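Local coordinates for ribokinase (Staphylococcus aureus, PDB 3RY7) that catalyses the ATP- and magnesium-dependent phosphorylation of D-ribose at its 5-hydroxyl, and is activated by monovalent cations, at the interface of chains A and B. Coordinates in Å, arbitrary orientation; residue numbers count along the deposited sequence, not the author numbering. Chains: chain A/B, Ribokinase.

Contact 1: the interface of chains A and B. Residues chain A 45, 48-49, 52, 251, 255; chain B 295-296.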
ATOM      1  N   ASN A  45     -15.880   7.471  -2.834  1.00 19.08           N
ATOM      2  CA  ASN A  45     -15.205   6.278  -3.337  1.00 22.32           C
ATOM      3  C   ASN A  45     -15.631   5.987  -4.768  1.00 26.23           C
ATOM      4  O   ASN A  45     -14.798   5.782  -5.651  1.00 26.27           O
ATOM      5  CB  ASN A  45     -15.535   5.056  -2.469  1.00 21.35           C
ATOM      6  CG  ASN A  45     -14.873   5.092  -1.090  1.00 23.35           C
ATOM      7  OD1 ASN A  45     -14.041   5.952  -0.795  1.00 21.42           O
ATOM      8  ND2 ASN A  45     -15.255   4.152  -0.239  1.00 20.23           N
ATOM      9  N   ILE A  48     -14.431   8.731  -7.302  1.00 23.32           N
ATOM     10  CA  ILE A  48     -13.013   8.622  -7.614  1.00 25.43           C
ATOM     11  C   ILE A  48     -12.742   7.393  -8.488  1.00 27.36           C
ATOM     12  O   ILE A  48     -11.940   7.452  -9.403  1.00 28.62           O
ATOM     13  CB  ILE A  48     -12.150   8.551  -6.330  1.00 30.06           C
ATOM     14  CG1 ILE A  48     -12.069   9.936  -5.671  1.00 27.86           C
ATOM     15  CG2 ILE A  48     -10.749   8.005  -6.650  1.00 28.51           C
ATOM     16  CD1 ILE A  48     -11.676   9.892  -4.199  1.00 29.24           C
ATOM     17  N   ALA A  49     -13.429   6.286  -8.215  1.00 31.93           N
ATOM     18  CA  ALA A  49     -13.306   5.100  -9.068  1.00 31.15           C
ATOM     19  C   ALA A  49     -13.747   5.381 -10.505  1.00 32.07           C
ATOM     20  O   ALA A  49     -12.972   5.165 -11.440  1.00 35.41           O
ATOM     21  CB  ALA A  49     -14.077   3.917  -8.474  1.00 24.60           C
ATOM     22  N   ARG A  52     -11.250   7.715 -12.123  1.00 36.33           N
ATOM     23  CA  ARG A  52      -9.956   7.104 -12.425  1.00 35.50           C
ATOM     24  C   ARG A  52     -10.085   6.112 -13.573  1.00 42.73           C
ATOM     25  O   ARG A  52      -9.100   5.798 -14.234  1.00 41.47           O
ATOM     26  CB  ARG A  52      -9.315   6.461 -11.191  1.00 32.05           C
ATOM     27  CG  ARG A  52      -8.531   7.475 -10.354  1.00 32.64           C
ATOM     28  CD  ARG A  52      -7.979   6.913  -9.047  1.00 30.06           C
ATOM     29  NE  ARG A  52      -7.561   8.015  -8.181  1.00 31.91           N
ATOM     30  CZ  ARG A  52      -7.361   7.918  -6.869  1.00 34.92           C
ATOM     31  NH1 ARG A  52      -7.510   6.749  -6.244  1.00 34.61           N
ATOM     32  NH2 ARG A  52      -7.003   9.000  -6.180  1.00 31.85           N
ATOM     33  N   ALA A 251     -12.559  -0.408   0.046  1.00 33.46           N
ATOM     34  CA  ALA A 251     -13.457   0.231  -0.921  1.00 28.09           C
ATOM     35  C   ALA A 251     -13.584  -0.585  -2.210  1.00 28.45           C
ATOM     36  O   ALA A 251     -13.681  -0.013  -3.302  1.00 26.69           O
ATOM     37  CB  ALA A 251     -12.974   1.638  -1.251  1.00 26.54           C
ATOM     38  N   THR A 255     -15.490   0.454  -5.669  1.00 25.73           N
ATOM     39  CA  THR A 255     -14.617   0.416  -6.844  1.00 23.52           C
ATOM     40  C   THR A 255     -15.248  -0.442  -7.955  1.00 20.82           C
ATOM     41  O   THR A 255     -15.125  -0.127  -9.135  1.00 27.05           O
ATOM     42  CB  THR A 255     -13.200  -0.120  -6.482  1.00 28.95           C
ATOM     43  OG1 THR A 255     -12.589   0.745  -5.509  1.00 25.28           O
ATOM     44  CG2 THR A 255     -12.313  -0.229  -7.725  1.00 20.29           C
TER
ATOM     45  N   ILE B 295      -7.560   3.124  -4.834  1.00 45.12           N
ATOM     46  CA  ILE B 295      -8.510   2.946  -5.927  1.00 40.70           C
ATOM     47  C   ILE B 295      -7.723   3.166  -7.218  1.00 41.58           C
ATOM     48  O   ILE B 295      -7.182   4.256  -7.446  1.00 43.80           O
ATOM     49  CB  ILE B 295      -9.729   3.906  -5.843  1.00 34.63           C
ATOM     50  CG1 ILE B 295     -10.607   3.540  -4.646  1.00 27.99           C
ATOM     51  CG2 ILE B 295     -10.542   3.870  -7.121  1.00 32.51           C
ATOM     52  CD1 ILE B 295     -11.744   4.523  -4.390  1.00 31.34           C
ATOM     53  N   PRO B 296      -7.659   2.119  -8.067  1.00 43.08           N
ATOM     54  CA  PRO B 296      -6.817   2.011  -9.276  1.00 41.57           C
ATOM     55  C   PRO B 296      -7.136   2.960 -10.439  1.00 42.31           C
ATOM     56  O   PRO B 296      -8.234   3.513 -10.555  1.00 45.01           O
ATOM     57  CB  PRO B 296      -7.022   0.554  -9.725  1.00 44.55           C
ATOM     58  CG  PRO B 296      -8.350   0.142  -9.131  1.00 44.23           C
ATOM     59  CD  PRO B 296      -8.444   0.892  -7.822  1.00 43.40           C
TER
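The guanidinium of A:Arg52 has the backbone N of B:Ile295 at its edge, in plane, while one of its faces rests on A:Ile48 CG2, a methyl of its own helix 3.3 Å above the plane and over its centre. This shelf helps fix the turn of the flat group. The receiving surface belongs to a ribokinase of the PfkB family: helix 42-52, whose start contributes to the ribose site, and helix 252-263, which carries the catalytic base A:Asp254. Arginine suits the helix end because its chain, extended from CG to NE, can reach the partner's main chain. A:Arg52 NH1 gives a hydrogen bond of 2.8 Å to B:Ile295 O, approaching in the carbonyl plane on a lone pair, although the oxygen lies 22° out of the guanidinium plane.

B:Ile295 enters as a branched hydrophobic plug between the two helices. With CG2 anti to the backbone N and CG1 beside it (chi1 -68°), the two branches part: B:Ile295 CG2 packs on A:Ala49 CA at 3.6 Å, where a small residue lets the helix backbone come near, and B:Ile295 CD1 extends to A:Asn45 O at 3.5 Å. On another flank, A:Thr255 slides past the isoleucine in the reverse direction, its OG1 3.5 Å from B:Ile295 CG1. The hydroxyl A:Thr255 OG1 donates to A:Ala251 O (2.6 Å), which satisfies it beside an apolar neighbour. A:Thr255 CG2, the methyl, touches the ring carbon CD of B:Pro296 at 4.0 Å.

Contact 2: the interface of chains A and B. Residues chain A 53, 280-281, 284; chain B 296, 300-301, 304.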
ATOM      1  N   MET A  53     -11.306   5.642 -13.822  1.00 36.55           N
ATOM      2  CA  MET A  53     -11.584   4.828 -15.001  1.00 33.62           C
ATOM      3  C   MET A  53     -11.804   5.711 -16.220  1.00 37.11           C
ATOM      4  O   MET A  53     -12.166   5.225 -17.281  1.00 43.42           O
ATOM      5  CB  MET A  53     -12.813   3.955 -14.769  1.00 41.25           C
ATOM      6  CG  MET A  53     -12.566   2.808 -13.822  1.00 37.93           C
ATOM      7  SD  MET A  53     -10.885   2.227 -14.070  1.00 47.23           S
ATOM      8  CE  MET A  53     -10.892   0.738 -13.105  1.00 35.35           C
ATOM      9  N   LYS A 280     -12.372  -6.732 -12.104  1.00 31.60           N
ATOM     10  CA  LYS A 280     -10.939  -6.477 -12.232  1.00 36.02           C
ATOM     11  C   LYS A 280     -10.545  -5.302 -11.350  1.00 39.29           C
ATOM     12  O   LYS A 280      -9.747  -5.451 -10.415  1.00 37.04           O
ATOM     13  CB  LYS A 280     -10.533  -6.190 -13.682  1.00 34.94           C
ATOM     14  CG  LYS A 280     -10.311  -7.438 -14.535  1.00 43.81           C
ATOM     15  CD  LYS A 280     -10.066  -7.068 -15.992  1.00 45.86           C
ATOM     16  CE  LYS A 280     -10.195  -8.282 -16.914  1.00 53.55           C
ATOM     17  NZ  LYS A 280     -10.061  -7.917 -18.363  1.00 53.35           N
ATOM     18  N   ALA A 281     -11.117  -4.136 -11.650  1.00 38.19           N
ATOM     19  CA  ALA A 281     -10.827  -2.917 -10.906  1.00 31.38           C
ATOM     20  C   ALA A 281     -10.852  -3.206  -9.420  1.00 30.18           C
ATOM     21  O   ALA A 281      -9.922  -2.864  -8.696  1.00 36.03           O
ATOM     22  CB  ALA A 281     -11.825  -1.837 -11.254  1.00 35.59           C
ATOM     23  N   LEU A 284      -7.667  -5.239  -7.856  1.00 34.96           N
ATOM     24  CA  LEU A 284      -6.511  -4.359  -7.706  1.00 34.08           C
ATOM     25  C   LEU A 284      -6.458  -3.649  -6.354  1.00 47.37           C
ATOM     26  O   LEU A 284      -5.437  -3.069  -5.960  1.00 52.05           O
ATOM     27  CB  LEU A 284      -6.549  -3.307  -8.804  1.00 27.81           C
ATOM     28  CG  LEU A 284      -6.144  -3.861 -10.167  1.00 44.35           C
ATOM     29  CD1 LEU A 284      -6.050  -2.748 -11.195  1.00 40.59           C
ATOM     30  CD2 LEU A 284      -4.808  -4.603 -10.036  1.00 39.20           C
TER
ATOM     31  N   PRO B 296      -7.659   2.119  -8.067  1.00 43.08           N
ATOM     32  CA  PRO B 296      -6.817   2.011  -9.276  1.00 41.57           C
ATOM     33  C   PRO B 296      -7.136   2.960 -10.439  1.00 42.31           C
ATOM     34  O   PRO B 296      -8.234   3.513 -10.555  1.00 45.01           O
ATOM     35  CB  PRO B 296      -7.022   0.554  -9.725  1.00 44.55           C
ATOM     36  CG  PRO B 296      -8.350   0.142  -9.131  1.00 44.23           C
ATOM     37  CD  PRO B 296      -8.444   0.892  -7.822  1.00 43.40           C
ATOM     38  N   GLU B 300      -3.782   0.627 -14.949  1.00 57.34           N
ATOM     39  CA  GLU B 300      -3.559  -0.533 -14.135  1.00 55.96           C
ATOM     40  C   GLU B 300      -4.578  -1.649 -14.287  1.00 60.33           C
ATOM     41  O   GLU B 300      -4.258  -2.782 -14.119  1.00 59.54           O
ATOM     42  CB  GLU B 300      -3.352  -0.083 -12.710  1.00 52.69           C
ATOM     43  CG  GLU B 300      -2.492   1.185 -12.710  1.00 56.24           C
ATOM     44  OE1 GLU B 300      -3.392   2.132 -10.671  1.00 49.92           O
ATOM     45  OE2 GLU B 300      -1.241   2.235 -10.992  0.74 56.97           O
ATOM     46  N   VAL B 301      -5.807  -1.329 -14.620  1.00 59.13           N
ATOM     47  CA  VAL B 301      -6.849  -2.357 -14.765  1.00 62.58           C
ATOM     48  C   VAL B 301      -6.759  -3.026 -16.142  1.00 58.89           C
ATOM     49  O   VAL B 301      -7.118  -4.197 -16.295  1.00 54.59           O
ATOM     50  CB  VAL B 301      -8.280  -1.775 -14.551  1.00 54.44           C
ATOM     51  CG1 VAL B 301      -8.800  -1.138 -15.845  1.00 59.47           C
ATOM     52  CG2 VAL B 301      -9.245  -2.838 -14.057  1.00 44.33           C
ATOM     53  N   VAL B 304      -4.687  -6.102 -16.014  1.00 67.54           N
ATOM     54  CA  VAL B 304      -5.053  -7.280 -15.249  1.00 69.80           C
ATOM     55  C   VAL B 304      -5.188  -8.495 -16.166  1.00 70.53           C
ATOM     56  O   VAL B 304      -5.767  -9.499 -15.788  1.00 66.34           O
ATOM     57  CB  VAL B 304      -6.343  -7.081 -14.486  1.00 64.76           C
ATOM     58  CG1 VAL B 304      -6.692  -8.318 -13.689  1.00 53.14           C
ATOM     59  CG2 VAL B 304      -6.259  -5.884 -13.627  1.00 60.62           C
TER
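A:Leu284 and B:Val301 take part in the apolar packing between the end of helix 271-283 of chain A and the C-terminal helix 298-302 of chain B. One leucine branch does most of the work: A:Leu284 CD1 reaches B:Val301 CA and B:Pro296 CB, each at 3.7 Å, while its side chain slides past B:Val304 in the opposite direction. The rigid proline ring offers a firm wall to the leucine. B:Val301 sends its two methyls different ways. B:Val301 CG1 stands between the backbone N and the carbonyl carbon (chi1 83°), facing A:Met53 CE at 3.9 Å, and the flexible thioether crosses the valine at about a right angle. B:Val301 CG2 presses on A:Ala281 CA at 3.5 Å, a place where a small residue permits close approach to the helix.

Lysine serves here through its methylenes. A:Lys280 CB lies 3.6 Å from B:Val301 CG2, and its extended chain runs antiparallel to B:Val304, A:Lys280 CG meeting B:Val304 CG1 at 3.8 Å.

Carbons also meet backbone polar atoms: B:Pro296 CG lies 3.4 Å from A:Ala281 O, and A:Leu284 CD1 is equally near B:Glu300 O.

Together these contacts hold the C-terminal tail of one subunit against the other, probably steadying the dimer seen in the crystal.

Contact 3: the interface of chains A and B. Residues chain A 292-293, 295-297; chain B 48-49, 52, 255.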
ATOM      1  N   GLN A 292       9.845  -3.146  -1.748  1.00 31.49           N
ATOM      2  CA  GLN A 292      10.646  -2.193  -2.521  1.00 33.03           C
ATOM      3  C   GLN A 292       9.783  -1.106  -3.094  1.00 38.38           C
ATOM      4  O   GLN A 292      10.218   0.039  -3.238  1.00 34.35           O
ATOM      5  CB  GLN A 292      11.392  -2.864  -3.669  1.00 31.52           C
ATOM      6  CG  GLN A 292      12.402  -3.838  -3.216  1.00 28.42           C
ATOM      7  CD  GLN A 292      13.331  -4.257  -4.317  1.00 29.03           C
ATOM      8  OE1 GLN A 292      12.965  -4.299  -5.503  1.00 28.92           O
ATOM      9  NE2 GLN A 292      14.560  -4.566  -3.939  1.00 22.01           N
ATOM     10  N   ALA A 293       8.554  -1.484  -3.434  1.00 46.37           N
ATOM     11  CA  ALA A 293       7.620  -0.589  -4.091  1.00 46.60           C
ATOM     12  C   ALA A 293       7.263   0.582  -3.182  1.00 39.42           C
ATOM     13  O   ALA A 293       6.969   1.682  -3.648  1.00 43.78           O
ATOM     14  CB  ALA A 293       6.362  -1.365  -4.490  1.00 52.35           C
ATOM     15  N   ILE A 295       9.306   1.758  -0.766  1.00 45.12           N
ATOM     16  CA  ILE A 295      10.472   2.539  -0.364  1.00 40.70           C
ATOM     17  C   ILE A 295      10.265   3.941  -0.934  1.00 41.58           C
ATOM     18  O   ILE A 295      10.176   4.115  -2.156  1.00 43.80           O
ATOM     19  CB  ILE A 295      11.816   1.929  -0.850  1.00 34.63           C
ATOM     20  CG1 ILE A 295      12.093   0.614  -0.119  1.00 27.99           C
ATOM     21  CG2 ILE A 295      12.961   2.897  -0.640  1.00 32.51           C
ATOM     22  CD1 ILE A 295      13.313  -0.138  -0.641  1.00 31.34           C
ATOM     23  N   PRO A 296      10.186   4.947  -0.038  1.00 43.08           N
ATOM     24  CA  PRO A 296       9.807   6.348  -0.312  1.00 41.57           C
ATOM     25  C   PRO A 296      10.760   7.175  -1.185  1.00 42.31           C
ATOM     26  O   PRO A 296      11.944   6.862  -1.345  1.00 45.01           O
ATOM     27  CB  PRO A 296       9.714   6.974   1.090  1.00 44.55           C
ATOM     28  CG  PRO A 296      10.583   6.103   1.968  1.00 44.23           C
ATOM     29  CD  PRO A 296      10.447   4.709   1.396  1.00 43.40           C
ATOM     30  N   LEU A 297      10.216   8.248  -1.752  1.00 40.30           N
ATOM     31  CA  LEU A 297      11.001   9.210  -2.509  1.00 44.29           C
ATOM     32  C   LEU A 297      11.391  10.393  -1.613  1.00 48.03           C
ATOM     33  O   LEU A 297      10.739  10.665  -0.604  1.00 44.32           O
ATOM     34  CB  LEU A 297      10.208   9.714  -3.718  1.00 42.92           C
ATOM     35  CG  LEU A 297       9.758   8.716  -4.780  1.00 43.43           C
ATOM     36  CD1 LEU A 297       8.595   9.311  -5.571  1.00 48.25           C
ATOM     37  CD2 LEU A 297      10.916   8.352  -5.698  1.00 42.88           C
TER
ATOM     38  N   ILE B  48      17.928   1.046  -3.913  1.00 23.32           N
ATOM     39  CA  ILE B  48      16.731   1.774  -4.310  1.00 25.43           C
ATOM     40  C   ILE B  48      16.422   2.897  -3.314  1.00 27.36           C
ATOM     41  O   ILE B  48      16.029   3.980  -3.710  1.00 28.62           O
ATOM     42  CB  ILE B  48      15.507   0.834  -4.435  1.00 30.06           C
ATOM     43  CG1 ILE B  48      15.618  -0.012  -5.712  1.00 27.86           C
ATOM     44  CG2 ILE B  48      14.199   1.643  -4.417  1.00 28.51           C
ATOM     45  CD1 ILE B  48      14.759  -1.271  -5.689  1.00 29.24           C
ATOM     46  N   ALA B  49      16.621   2.640  -2.023  1.00 31.93           N
ATOM     47  CA  ALA B  49      16.450   3.692  -1.017  1.00 31.15           C
ATOM     48  C   ALA B  49      17.410   4.861  -1.243  1.00 32.07           C
ATOM     49  O   ALA B  49      16.967   6.005  -1.372  1.00 35.41           O
ATOM     50  CB  ALA B  49      16.595   3.123   0.398  1.00 24.60           C
ATOM     51  N   ARG B  52      16.401   6.688  -4.397  1.00 36.33           N
ATOM     52  CA  ARG B  52      15.165   7.461  -4.281  1.00 35.50           C
ATOM     53  C   ARG B  52      15.375   8.681  -3.395  1.00 42.73           C
ATOM     54  O   ARG B  52      14.623   9.647  -3.481  1.00 41.47           O
ATOM     55  CB  ARG B  52      13.988   6.607  -3.798  1.00 32.05           C
ATOM     56  CG  ARG B  52      13.302   5.866  -4.949  1.00 32.64           C
ATOM     57  CD  ARG B  52      12.205   4.903  -4.506  1.00 30.06           C
ATOM     58  NE  ARG B  52      11.863   4.012  -5.614  1.00 31.91           N
ATOM     59  CZ  ARG B  52      11.214   2.856  -5.490  1.00 34.92           C
ATOM     60  NH1 ARG B  52      10.796   2.438  -4.294  1.00 34.61           N
ATOM     61  NH2 ARG B  52      10.979   2.118  -6.573  1.00 31.85           N
ATOM     62  N   THR B 255      15.905   0.705   4.339  1.00 25.73           N
ATOM     63  CA  THR B 255      15.506   2.071   3.991  1.00 23.52           C
ATOM     64  C   THR B 255      16.193   3.085   4.923  1.00 20.82           C
ATOM     65  O   THR B 255      16.571   4.172   4.496  1.00 27.05           O
ATOM     66  CB  THR B 255      13.960   2.244   4.047  1.00 28.95           C
ATOM     67  OG1 THR B 255      13.339   1.352   3.104  1.00 25.28           O
ATOM     68  CG2 THR B 255      13.550   3.690   3.756  1.00 20.29           C
TER
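Chain A forms a 3-10 turn at 292-294 and then runs extended through A:Ile295, A:Pro296 and A:Leu297, a course that brings the carbonyls of A:Gln292 and A:Ile295 together at B:Arg52. One guanidinium nitrogen grips both: B:Arg52 NH1 donates to A:Gln292 O at 2.7 Å, nearly along the C=O axis, and also to A:Ile295 O. A:Gln292 O lies 17° out of the guanidinium plane. An arginine is well suited to this end of helix 42-52, since NH1 carries two N-H groups and can join the start of the turn to the extended stretch. The pair of carbonyl dipoles would probably favour its positive charge.

The aliphatic part of the same side chain is used as well. A:Leu297 crosses it obliquely, its CD2 methyl 3.5 Å from B:Arg52 CG and 3.9 Å from B:Arg52 CD, giving the methylenes a greasy cover.

Beyond the guanidinium, A:Gln292 and B:Ile48 meet at about a right angle. The isoleucine's CG1 lies beside its backbone N (chi1 -74°), and the CD1 methyl it carries touches the glutamine's terminal amide, while its CG2 branch underlies B:Arg52. The long glutamine chain carries its flat amide to the hydrophobic methyl. B:Ile48 CD1 sits almost evenly against the amide, 3.5 Å from A:Gln292 OE1, 3.6 Å from A:Gln292 CD and 3.7 Å from A:Gln292 NE2.

Contacts 1 and 2 are neighbours, their C-alpha centres about 9 Å apart, and share B:Pro296; both receive the C-terminal segment of chain B on chain A. The C-alpha centre of contact 3 lies about 25 Å from that of contact 1 and 24 Å from that of contact 2. Contacts 1 and 3 show the same kind of contact from the two sides of the two-fold, with chains exchanged. Each subunit thus packs its C-terminal segment on the other. The centre of contact 1 is about 6 Å from A:Asp254, the catalytic proton acceptor, and that of contact 2 about 12 Å, so the partner's tail may help shape the active-site surroundings.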